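Local coordinates for succinate dehydrogenase subunit A (PDB 7D6V), which probably oxidises succinate to fumarate as the FAD-carrying flavoprotein subunit of the mycobacterial respiratory succinate dehydrogenase Sdh1, at residues Asn575-Leu580 and Pro599-Pro604. Residues are numbered along the deposited sequence; the frame is centred on the assembly and turned at random.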
ATOM      1  N   ASN A 575     -39.492  18.096   9.663  1.00 25.40           N
ATOM      2  CA  ASN A 575     -40.181  17.106   8.841  1.00 25.40           C
ATOM      3  C   ASN A 575     -39.254  16.740   7.685  1.00 25.40           C
ATOM      4  O   ASN A 575     -38.745  15.620   7.667  1.00 25.40           O
ATOM      5  CB  ASN A 575     -41.577  17.586   8.396  1.00 25.40           C
ATOM      6  CG  ASN A 575     -41.549  18.738   7.408  1.00 25.40           C
ATOM      7  OD1 ASN A 575     -40.952  18.646   6.338  1.00 25.40           O
ATOM      8  ND2 ASN A 575     -42.228  19.825   7.756  1.00 25.40           N
ATOM      9  N   TRP A 576     -39.049  17.637   6.710  1.00 23.30           N
ATOM     10  CA  TRP A 576     -37.806  17.807   5.950  1.00 23.30           C
ATOM     11  C   TRP A 576     -37.083  16.510   5.594  1.00 23.30           C
ATOM     12  O   TRP A 576     -35.892  16.537   5.269  1.00 23.30           O
ATOM     13  CB  TRP A 576     -36.841  18.710   6.726  1.00 23.30           C
ATOM     14  CG  TRP A 576     -36.717  20.119   6.193  1.00 23.30           C
ATOM     15  CD1 TRP A 576     -37.065  21.269   6.841  1.00 23.30           C
ATOM     16  CD2 TRP A 576     -36.203  20.522   4.916  1.00 23.30           C
ATOM     17  NE1 TRP A 576     -36.807  22.357   6.050  1.00 23.30           N
ATOM     18  CE2 TRP A 576     -36.277  21.927   4.862  1.00 23.30           C
ATOM     19  CE3 TRP A 576     -35.692  19.832   3.815  1.00 23.30           C
ATOM     20  CZ2 TRP A 576     -35.859  22.653   3.751  1.00 23.30           C
ATOM     21  CZ3 TRP A 576     -35.278  20.556   2.712  1.00 23.30           C
ATOM     22  CH2 TRP A 576     -35.364  21.951   2.689  1.00 23.30           C
ATOM     23  N   ARG A 577     -37.781  15.380   5.628  1.00 22.38           N
ATOM     24  CA  ARG A 577     -37.163  14.076   5.431  1.00 22.38           C
ATOM     25  C   ARG A 577     -37.537  13.447   4.107  1.00 22.38           C
ATOM     26  O   ARG A 577     -36.728  12.721   3.529  1.00 22.38           O
ATOM     27  CB  ARG A 577     -37.554  13.130   6.575  1.00 22.38           C
ATOM     28  CG  ARG A 577     -36.683  11.908   6.740  1.00 22.38           C
ATOM     29  CD  ARG A 577     -37.533  10.711   7.124  1.00 22.38           C
ATOM     30  NE  ARG A 577     -38.803  10.704   6.408  1.00 22.38           N
ATOM     31  CZ  ARG A 577     -38.959  10.258   5.167  1.00 22.38           C
ATOM     32  NH1 ARG A 577     -40.152  10.290   4.597  1.00 22.38           N
ATOM     33  NH2 ARG A 577     -37.923   9.778   4.494  1.00 22.38           N
ATOM     34  N   ASN A 578     -38.742  13.710   3.620  1.00 25.06           N
ATOM     35  CA  ASN A 578     -39.116  13.400   2.245  1.00 25.06           C
ATOM     36  C   ASN A 578     -38.861  14.586   1.318  1.00 25.06           C
ATOM     37  O   ASN A 578     -39.737  15.039   0.587  1.00 25.06           O
ATOM     38  CB  ASN A 578     -40.570  12.942   2.200  1.00 25.06           C
ATOM     39  CG  ASN A 578     -41.528  13.974   2.759  1.00 25.06           C
ATOM     40  OD1 ASN A 578     -41.129  15.078   3.127  1.00 25.06           O
ATOM     41  ND2 ASN A 578     -42.805  13.617   2.819  1.00 25.06           N
ATOM     42  N   THR A 579     -37.633  15.098   1.356  1.00 24.46           N
ATOM     43  CA  THR A 579     -37.188  16.165   0.469  1.00 24.46           C
ATOM     44  C   THR A 579     -35.713  15.951   0.167  1.00 24.46           C
ATOM     45  O   THR A 579     -34.912  15.785   1.090  1.00 24.46           O
ATOM     46  CB  THR A 579     -37.408  17.547   1.092  1.00 24.46           C
ATOM     47  OG1 THR A 579     -38.755  17.651   1.566  1.00 24.46           O
ATOM     48  CG2 THR A 579     -37.166  18.635   0.064  1.00 24.46           C
ATOM     49  N   LEU A 580     -35.359  15.950  -1.119  1.00 23.95           N
ATOM     50  CA  LEU A 580     -33.995  15.662  -1.544  1.00 23.95           C
ATOM     51  C   LEU A 580     -33.204  16.883  -1.973  1.00 23.95           C
ATOM     52  O   LEU A 580     -31.976  16.867  -1.859  1.00 23.95           O
ATOM     53  CB  LEU A 580     -33.988  14.650  -2.693  1.00 23.95           C
ATOM     54  CG  LEU A 580     -34.361  13.225  -2.301  1.00 23.95           C
ATOM     55  CD1 LEU A 580     -34.439  12.343  -3.531  1.00 23.95           C
ATOM     56  CD2 LEU A 580     -33.357  12.681  -1.304  1.00 23.95           C
ATOM     57  N   PRO A 599     -37.735  18.384  -4.477  1.00 26.93           N
ATOM     58  CA  PRO A 599     -38.691  17.307  -4.752  1.00 26.93           C
ATOM     59  C   PRO A 599     -38.920  16.404  -3.547  1.00 26.93           C
ATOM     60  O   PRO A 599     -38.122  16.348  -2.612  1.00 26.93           O
ATOM     61  CB  PRO A 599     -38.013  16.516  -5.880  1.00 26.93           C
ATOM     62  CG  PRO A 599     -36.592  16.756  -5.672  1.00 26.93           C
ATOM     63  CD  PRO A 599     -36.452  18.155  -5.159  1.00 26.93           C
ATOM     64  N   GLU A 600     -40.027  15.670  -3.603  1.00 27.77           N
ATOM     65  CA  GLU A 600     -40.395  14.727  -2.558  1.00 27.77           C
ATOM     66  C   GLU A 600     -39.863  13.334  -2.868  1.00 27.77           C
ATOM     67  O   GLU A 600     -39.738  12.938  -4.029  1.00 27.77           O
ATOM     68  CB  GLU A 600     -41.913  14.665  -2.379  1.00 27.77           C
ATOM     69  CG  GLU A 600     -42.569  16.018  -2.202  1.00 27.77           C
ATOM     70  CD  GLU A 600     -42.041  16.767  -0.996  1.00 27.77           C
ATOM     71  OE1 GLU A 600     -42.280  16.313   0.142  1.00 27.77           O
ATOM     72  OE2 GLU A 600     -41.382  17.809  -1.188  1.00 27.77           O
ATOM     73  N   GLN A 601     -39.548  12.596  -1.808  1.00 25.86           N
ATOM     74  CA  GLN A 601     -39.080  11.226  -1.934  1.00 25.86           C
ATOM     75  C   GLN A 601     -40.250  10.271  -2.138  1.00 25.86           C
ATOM     76  O   GLN A 601     -41.407  10.589  -1.852  1.00 25.86           O
ATOM     77  CB  GLN A 601     -38.290  10.808  -0.695  1.00 25.86           C
ATOM     78  CG  GLN A 601     -37.075  11.661  -0.401  1.00 25.86           C
ATOM     79  CD  GLN A 601     -36.108  10.979   0.543  1.00 25.86           C
ATOM     80  OE1 GLN A 601     -35.555   9.928   0.228  1.00 25.86           O
ATOM     81  NE2 GLN A 601     -35.896  11.578   1.706  1.00 25.86           N
ATOM     82  N   GLN A 602     -39.928   9.081  -2.634  1.00 27.12           N
ATOM     83  CA  GLN A 602     -40.933   8.049  -2.843  1.00 27.12           C
ATOM     84  C   GLN A 602     -41.479   7.562  -1.504  1.00 27.12           C
ATOM     85  O   GLN A 602     -40.774   7.549  -0.493  1.00 27.12           O
ATOM     86  CB  GLN A 602     -40.337   6.883  -3.632  1.00 27.12           C
ATOM     87  CG  GLN A 602     -41.319   5.779  -3.971  1.00 27.12           C
ATOM     88  CD  GLN A 602     -42.450   6.266  -4.855  1.00 27.12           C
ATOM     89  OE1 GLN A 602     -43.575   6.455  -4.396  1.00 27.12           O
ATOM     90  NE2 GLN A 602     -42.155   6.472  -6.132  1.00 27.12           N
ATOM     91  N   VAL A 603     -42.755   7.179  -1.509  1.00 25.84           N
ATOM     92  CA  VAL A 603     -43.487   6.687  -0.339  1.00 25.84           C
ATOM     93  C   VAL A 603     -42.582   5.767   0.472  1.00 25.84           C
ATOM     94  O   VAL A 603     -42.035   4.802  -0.079  1.00 25.84           O
ATOM     95  CB  VAL A 603     -44.777   5.973  -0.769  1.00 25.84           C
ATOM     96  CG1 VAL A 603     -45.486   5.369   0.428  1.00 25.84           C
ATOM     97  CG2 VAL A 603     -45.691   6.940  -1.502  1.00 25.84           C
ATOM     98  N   PRO A 604     -42.402   6.026   1.779  1.00 26.94           N
ATOM     99  CA  PRO A 604     -41.192   5.559   2.473  1.00 26.94           C
ATOM    100  C   PRO A 604     -40.838   4.090   2.299  1.00 26.94           C
ATOM    101  O   PRO A 604     -39.805   3.791   1.702  1.00 26.94           O
ATOM    102  CB  PRO A 604     -41.494   5.871   3.950  1.00 26.94           C
ATOM    103  CG  PRO A 604     -42.950   6.269   4.003  1.00 26.94           C
ATOM    104  CD  PRO A 604     -43.249   6.841   2.665  1.00 26.94           C
TER
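Two backbone hydrogen bonds join Leu580 to Pro599 and Asn578 to Gln601, a worked example of two irregular loops pairing through their main chains. Leu580 N donates to Pro599 O at 3.2 Å, nearly straight, whereas a second bond, from Gln601 N to Asn578 O, is weak at 3.4 Å. CA-H...O contacts supplement them: Thr579 CA lies 3.2 Å from Pro599 O, and Glu600 CA approaches Asn578 O. The loop 575-580 runs into strand 582-585 and the loop 599-604 follows strand 594-597, so the contact joins the two ends of the 18-residue stretch that holds both strands, within the C-terminal region of the fumarate reductase/succinate dehydrogenase flavoprotein family. Among side chains, Gln601 does most of the covering. With CG anti to its carbonyl carbon (chi1 -59°), it lays CG 3.7 Å from Leu580 CG, the two chains crossing at about a right angle, while CD lies against Leu580 CD2. Beyond this, Gln601 NE2 is placed 2.3 Å from Arg577 O with a bent N-H...O angle of 117°, too short to be taken at face value. The Arg577 guanidinium turns to other partners, bonding through NH2 to Phe80 O and making a cation-pi contact with Tyr622. Glu600 OE1 is placed 2.9 Å from Asn578 O with no donor between the two oxygens, a spacing that is doubtful at this resolution. Its side-chain approach is OE1 to Asn578 OD1, 3.4 Å, and the carboxylate plane stands 73° from the side-chain amide of Asn578.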